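Local coordinates for sp1 protein (Swine acute diarrhea syndrome coronavirus, PDB 6LPA) that is a coronavirus nonstructural protein 1 that probably suppresses host gene expression and is associated with host proliferation and immune evasion, at residues Asp51-Val56 / Trp88-Asn93; Val63-Glu66 / Thr72-Ile75. One frame throughout, in Å; residues are numbered along the deposited sequence.

Contact 1 of 2, residues Asp51-Val56 / Trp88-Asn93; sequences DIVIGV and WLIPSN
Ile90 reaches Val56 and Val53 with two different arms of its branched side chain. Its CG2 methyl stands 3.9 Å from Val56 CG2, methyl against methyl, and the two side chains meet at a slant. The longer arm goes to the other valine: Ile90 CD1 lies 4.3 Å from Val53 CG2, a looser touch. The torsions explain this division of labour. In Ile90 the CG2 branch is anti to the backbone N, while CG1 lies beside that N and, extended through chi2 of 172°, brings CD1 up to Val53. Gly55, with a positive phi of 103° that glycine adopts readily, turns the chain between the valines. Val45 of strand 42-46 touches both Val53 and Ile90, and Val62 of strand 61-66 lies against Ile90 and Val56, so the three residues join the short parallel pair of strands 16-17 and 53-54 to one face of the six-stranded sheet. Beta-branched residues suit such a place, offering methyls close to the backbone. With 109 Å² buried and no hydrogen bond between the segments, their direct contact rests on dispersion and the hydrophobic effect and imposes little directional preference.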
ATOM      1  N   ASP A  51       7.527 -16.843  -3.847  1.00 53.42           N
ATOM      2  CA  ASP A  51       7.130 -18.208  -3.549  1.00 56.78           C
ATOM      3  C   ASP A  51       8.097 -18.882  -2.564  1.00 58.08           C
ATOM      4  O   ASP A  51       7.786 -19.975  -2.089  1.00 57.19           O
ATOM      5  CB  ASP A  51       6.967 -18.998  -4.868  1.00 53.06           C
ATOM      6  CG  ASP A  51       5.867 -18.396  -5.805  1.00 66.24           C
ATOM      7  OD1 ASP A  51       4.996 -17.620  -5.337  1.00 60.90           O
ATOM      8  OD2 ASP A  51       5.871 -18.697  -7.024  1.00 66.94           O
ATOM      9  N   ILE A  52       9.228 -18.238  -2.223  1.00 60.46           N
ATOM     10  CA  ILE A  52      10.074 -18.683  -1.108  1.00 60.44           C
ATOM     11  C   ILE A  52       9.390 -18.486   0.216  1.00 53.05           C
ATOM     12  O   ILE A  52       9.699 -19.181   1.188  1.00 56.45           O
ATOM     13  CB  ILE A  52      11.392 -17.903  -0.994  1.00 58.88           C
ATOM     14  CG1 ILE A  52      12.212 -17.963  -2.237  1.00 53.42           C
ATOM     15  CG2 ILE A  52      12.198 -18.444   0.168  1.00 67.46           C
ATOM     16  CD1 ILE A  52      12.659 -19.146  -2.438  1.00 67.79           C
ATOM     17  N   VAL A  53       8.564 -17.462   0.316  1.00 53.19           N
ATOM     18  CA  VAL A  53       8.055 -16.997   1.598  1.00 55.02           C
ATOM     19  C   VAL A  53       6.918 -17.900   2.054  1.00 55.97           C
ATOM     20  O   VAL A  53       5.957 -18.132   1.313  1.00 56.10           O
ATOM     21  CB  VAL A  53       7.585 -15.538   1.482  1.00 52.98           C
ATOM     22  CG1 VAL A  53       7.191 -15.000   2.832  1.00 50.26           C
ATOM     23  CG2 VAL A  53       8.669 -14.706   0.823  1.00 49.49           C
ATOM     24  N   ILE A  54       7.011 -18.392   3.284  1.00 51.08           N
ATOM     25  CA  ILE A  54       5.907 -19.062   3.950  1.00 51.32           C
ATOM     26  C   ILE A  54       5.570 -18.230   5.176  1.00 54.96           C
ATOM     27  O   ILE A  54       6.466 -17.648   5.799  1.00 54.30           O
ATOM     28  CB  ILE A  54       6.246 -20.528   4.310  1.00 52.87           C
ATOM     29  CG1 ILE A  54       7.319 -20.603   5.389  1.00 59.29           C
ATOM     30  CG2 ILE A  54       6.733 -21.261   3.076  1.00 57.20           C
ATOM     31  CD1 ILE A  54       7.928 -21.981   5.560  1.00 62.63           C
ATOM     32  N   GLY A  55       4.271 -18.096   5.457  1.00 47.35           N
ATOM     33  CA  GLY A  55       3.774 -17.352   6.599  1.00 48.82           C
ATOM     34  C   GLY A  55       3.208 -15.979   6.301  1.00 48.04           C
ATOM     35  O   GLY A  55       2.761 -15.296   7.234  1.00 53.21           O
ATOM     36  N   VAL A  56       3.232 -15.526   5.050  1.00 48.68           N
ATOM     37  CA  VAL A  56       2.787 -14.173   4.711  1.00 50.97           C
ATOM     38  C   VAL A  56       1.680 -14.261   3.664  1.00 54.13           C
ATOM     39  O   VAL A  56       1.913 -14.726   2.538  1.00 52.49           O
ATOM     40  CB  VAL A  56       3.947 -13.291   4.215  1.00 53.77           C
ATOM     41  CG1 VAL A  56       3.465 -11.865   4.037  1.00 48.07           C
ATOM     42  CG2 VAL A  56       5.113 -13.329   5.217  1.00 49.13           C
ATOM     43  N   TRP A  88      10.559  -6.818  -1.283  1.00 44.43           N
ATOM     44  CA  TRP A  88       9.970  -6.460  -0.001  1.00 45.98           C
ATOM     45  C   TRP A  88      10.989  -6.650   1.112  1.00 45.21           C
ATOM     46  O   TRP A  88      11.928  -7.441   0.997  1.00 45.41           O
ATOM     47  CB  TRP A  88       8.740  -7.309   0.331  1.00 46.15           C
ATOM     48  CG  TRP A  88       7.708  -7.428  -0.753  1.00 47.91           C
ATOM     49  CD1 TRP A  88       6.565  -6.689  -0.883  1.00 43.90           C
ATOM     50  CD2 TRP A  88       7.705  -8.376  -1.838  1.00 45.81           C
ATOM     51  NE1 TRP A  88       5.851  -7.121  -1.993  1.00 46.63           N
ATOM     52  CE2 TRP A  88       6.531  -8.147  -2.597  1.00 42.14           C
ATOM     53  CE3 TRP A  88       8.583  -9.389  -2.245  1.00 46.43           C
ATOM     54  CZ2 TRP A  88       6.218  -8.893  -3.745  1.00 47.74           C
ATOM     55  CZ3 TRP A  88       8.274 -10.131  -3.398  1.00 48.52           C
ATOM     56  CH2 TRP A  88       7.091  -9.884  -4.124  1.00 45.38           C
ATOM     57  N   LEU A  89      10.770  -5.933   2.210  1.00 43.20           N
ATOM     58  CA  LEU A  89      11.408  -6.221   3.489  1.00 46.00           C
ATOM     59  C   LEU A  89      10.332  -6.807   4.385  1.00 46.80           C
ATOM     60  O   LEU A  89       9.291  -6.173   4.603  1.00 44.68           O
ATOM     61  CB  LEU A  89      12.013  -4.964   4.113  1.00 43.99           C
ATOM     62  CG  LEU A  89      13.370  -4.507   3.589  1.00 47.26           C
ATOM     63  CD1 LEU A  89      13.577  -3.028   3.915  1.00 48.98           C
ATOM     64  CD2 LEU A  89      14.472  -5.372   4.224  1.00 48.99           C
ATOM     65  N   ILE A  90      10.576  -8.016   4.880  1.00 46.15           N
ATOM     66  CA  ILE A  90       9.583  -8.800   5.602  1.00 45.03           C
ATOM     67  C   ILE A  90      10.217  -9.333   6.875  1.00 45.46           C
ATOM     68  O   ILE A  90      11.316  -9.914   6.823  1.00 42.80           O
ATOM     69  CB  ILE A  90       9.060  -9.972   4.747  1.00 47.83           C
ATOM     70  CG1 ILE A  90       8.796  -9.524   3.297  1.00 43.44           C
ATOM     71  CG2 ILE A  90       7.827 -10.580   5.395  1.00 46.09           C
ATOM     72  CD1 ILE A  90       8.467 -10.666   2.325  1.00 41.92           C
ATOM     73  N   PRO A  91       9.548  -9.206   8.019  1.00 43.08           N
ATOM     74  CA  PRO A  91      10.091  -9.783   9.259  1.00 49.21           C
ATOM     75  C   PRO A  91      10.362 -11.266   9.072  1.00 49.21           C
ATOM     76  O   PRO A  91       9.477 -12.038   8.684  1.00 47.19           O
ATOM     77  CB  PRO A  91       8.989  -9.508  10.293  1.00 51.44           C
ATOM     78  CG  PRO A  91       8.282  -8.285   9.766  1.00 46.87           C
ATOM     79  CD  PRO A  91       8.293  -8.467   8.252  1.00 45.36           C
ATOM     80  N   SER A  92      11.615 -11.651   9.302  1.00 45.26           N
ATOM     81  CA  SER A  92      12.056 -13.021   9.096  1.00 46.33           C
ATOM     82  C   SER A  92      13.414 -13.209   9.751  1.00 47.58           C
ATOM     83  O   SER A  92      14.234 -12.285   9.781  1.00 45.50           O
ATOM     84  CB  SER A  92      12.149 -13.359   7.601  1.00 44.45           C
ATOM     85  OG  SER A  92      12.746 -14.629   7.446  1.00 49.11           O
ATOM     86  N   ASN A  93      13.645 -14.417  10.258  1.00 45.78           N
ATOM     87  CA  ASN A  93      14.941 -14.831  10.779  1.00 47.10           C
ATOM     88  C   ASN A  93      15.717 -15.726   9.807  1.00 49.84           C
ATOM     89  O   ASN A  93      16.579 -16.495  10.244  1.00 49.59           O
ATOM     90  CB  ASN A  93      14.751 -15.541  12.124  1.00 50.44           C
ATOM     91  CG  ASN A  93      14.332 -14.582  13.243  1.00 55.43           C
ATOM     92  OD1 ASN A  93      14.838 -13.464  13.338  1.00 53.56           O
ATOM     93  ND2 ASN A  93      13.377 -15.010  14.070  1.00 54.47           N
TER

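Contact 2 of 2, residues Val63-Glu66 / Thr72-Ile75; sequences VALE and TAYI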
ATOM      1  N   VAL A  63       6.809  -4.207   4.029  1.00 47.98           N
ATOM      2  CA  VAL A  63       7.413  -3.048   3.379  1.00 45.43           C
ATOM      3  C   VAL A  63       7.710  -3.433   1.942  1.00 47.91           C
ATOM      4  O   VAL A  63       8.312  -4.486   1.687  1.00 46.94           O
ATOM      5  CB  VAL A  63       8.687  -2.576   4.107  1.00 48.36           C
ATOM      6  CG1 VAL A  63       9.477  -1.598   3.236  1.00 46.44           C
ATOM      7  CG2 VAL A  63       8.325  -1.906   5.439  1.00 49.24           C
ATOM      8  N   ALA A  64       7.242  -2.619   1.004  1.00 46.62           N
ATOM      9  CA  ALA A  64       7.527  -2.805  -0.411  1.00 50.19           C
ATOM     10  C   ALA A  64       8.595  -1.802  -0.827  1.00 49.09           C
ATOM     11  O   ALA A  64       8.758  -0.753  -0.205  1.00 49.94           O
ATOM     12  CB  ALA A  64       6.265  -2.627  -1.268  1.00 50.85           C
ATOM     13  N   LEU A  65       9.338  -2.150  -1.877  1.00 48.83           N
ATOM     14  CA  LEU A  65      10.382  -1.283  -2.426  1.00 50.85           C
ATOM     15  C   LEU A  65      10.236  -1.252  -3.937  1.00 49.41           C
ATOM     16  O   LEU A  65      10.331  -2.297  -4.588  1.00 50.48           O
ATOM     17  CB  LEU A  65      11.785  -1.775  -2.036  1.00 52.41           C
ATOM     18  CG  LEU A  65      12.147  -1.785  -0.544  1.00 54.63           C
ATOM     19  CD1 LEU A  65      11.908  -3.159   0.106  1.00 46.32           C
ATOM     20  CD2 LEU A  65      13.610  -1.352  -0.328  1.00 58.48           C
ATOM     21  N   GLU A  66       9.998  -0.068  -4.494  1.00 51.33           N
ATOM     22  CA  GLU A  66       9.856   0.101  -5.933  1.00 50.75           C
ATOM     23  C   GLU A  66      10.818   1.176  -6.415  1.00 52.20           C
ATOM     24  O   GLU A  66      11.187   2.080  -5.656  1.00 52.28           O
ATOM     25  CB  GLU A  66       8.431   0.486  -6.324  1.00 51.22           C
ATOM     26  CG  GLU A  66       8.027   1.894  -5.963  1.00 53.04           C
ATOM     27  CD  GLU A  66       6.569   2.176  -6.324  1.00 60.30           C
ATOM     28  OE1 GLU A  66       6.293   3.229  -6.942  1.00 59.42           O
ATOM     29  OE2 GLU A  66       5.705   1.330  -5.992  1.00 56.87           O
ATOM     30  N   THR A  72      12.289   3.412  -3.421  1.00 52.65           N
ATOM     31  CA  THR A  72      11.493   4.009  -2.362  1.00 54.90           C
ATOM     32  C   THR A  72      10.686   2.925  -1.650  1.00 54.19           C
ATOM     33  O   THR A  72      10.100   2.034  -2.283  1.00 50.82           O
ATOM     34  CB  THR A  72      10.599   5.127  -2.898  1.00 57.72           C
ATOM     35  OG1 THR A  72       9.770   4.621  -3.938  1.00 65.97           O
ATOM     36  CG2 THR A  72      11.458   6.220  -3.480  1.00 61.60           C
ATOM     37  N   ALA A  73      10.699   2.993  -0.324  1.00 51.87           N
ATOM     38  CA  ALA A  73      10.103   1.985   0.534  1.00 52.21           C
ATOM     39  C   ALA A  73       8.824   2.524   1.157  1.00 53.34           C
ATOM     40  O   ALA A  73       8.766   3.688   1.561  1.00 49.66           O
ATOM     41  CB  ALA A  73      11.084   1.569   1.629  1.00 48.07           C
ATOM     42  N   TYR A  74       7.803   1.673   1.242  1.00 46.82           N
ATOM     43  CA  TYR A  74       6.535   2.081   1.832  1.00 48.78           C
ATOM     44  C   TYR A  74       5.818   0.825   2.289  1.00 51.58           C
ATOM     45  O   TYR A  74       6.180  -0.288   1.908  1.00 50.02           O
ATOM     46  CB  TYR A  74       5.682   2.873   0.839  1.00 48.69           C
ATOM     47  CG  TYR A  74       5.420   2.132  -0.458  1.00 50.47           C
ATOM     48  CD1 TYR A  74       6.372   2.112  -1.469  1.00 51.26           C
ATOM     49  CD2 TYR A  74       4.220   1.471  -0.678  1.00 51.53           C
ATOM     50  CE1 TYR A  74       6.147   1.444  -2.651  1.00 54.04           C
ATOM     51  CE2 TYR A  74       3.983   0.786  -1.870  1.00 51.10           C
ATOM     52  CZ  TYR A  74       4.948   0.784  -2.850  1.00 51.96           C
ATOM     53  OH  TYR A  74       4.742   0.119  -4.038  1.00 53.23           O
ATOM     54  N   ILE A  75       4.797   1.013   3.102  1.00 52.06           N
ATOM     55  CA  ILE A  75       4.017  -0.102   3.622  1.00 51.36           C
ATOM     56  C   ILE A  75       2.926  -0.441   2.618  1.00 50.82           C
ATOM     57  O   ILE A  75       2.260   0.448   2.083  1.00 50.13           O
ATOM     58  CB  ILE A  75       3.446   0.241   5.011  1.00 50.25           C
ATOM     59  CG1 ILE A  75       4.594   0.496   5.968  1.00 46.60           C
ATOM     60  CG2 ILE A  75       2.572  -0.889   5.540  1.00 47.02           C
ATOM     61  CD1 ILE A  75       4.157   0.787   7.408  1.00 52.59           C
TER
HETATM   62  O   HOH W   1       7.940   5.264  -6.105  1.00 62.72           O
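Tyr74 reaches the neighbouring strand, where it meets Glu66 and Ala64. From CB the side chain rises on the sheet face that also carries Ala64, Glu66 and Thr72; chi1 of 56° places CG between the backbone N and carbonyl carbon, swinging the ring over the neighbouring strand. CD1 passes 3.9 Å from Ala64 O, and CE1 approaches the Glu66 carboxylate. Ala64 CB lies over one face of the ring, near CE2 and CZ, in a CH-pi contact 4.2 Å from the centroid; so small a side chain lets the ring come down close. Strands 61-66 and 71-77 form an antiparallel beta hairpin, in which Ala64-Tyr74 and Glu66-Thr72 are hydrogen-bonded pairs (Ala64 N to Tyr74 O, 2.7 Å; Thr72 N to Glu66 O, 2.8 Å). Beyond CZ, Tyr74 OH, carried by a long, rigid ring, reaches the carboxylate and donates a very short bond of 2.5 Å to Glu66 OE2 at the ring edge, with carboxylate and ring planes 84° apart. Glutamate has a second oxygen to offer: Glu66 OE1 accepts a bond from a water, 2.7 Å away, that also bonds Thr72 OG1, and another from the backbone N of Met24 of the second subunit.

After strand 6-11, at one edge of the large sheet, comes strand 16-17, which pairs with strand 53-54. From there the chain runs through strand 61-66, turns into strand 71-77 and returns along strand 85-91. Contact 2 closes the short hairpin turn between 66 and 72; contact 1 closes the much longer loop from 56 to 88, so contact 2 is nested within it. The two lie on opposite sides of the chain's centre, yet meet through the main sheet, where strands 61-66 and 85-91 are neighbours: Leu89 N lies 2.9 Å from Val63 O, a probable hydrogen bond. Contact 1 ties the small parallel sheet to the large one, whereas contact 2 joins adjacent strands inside it.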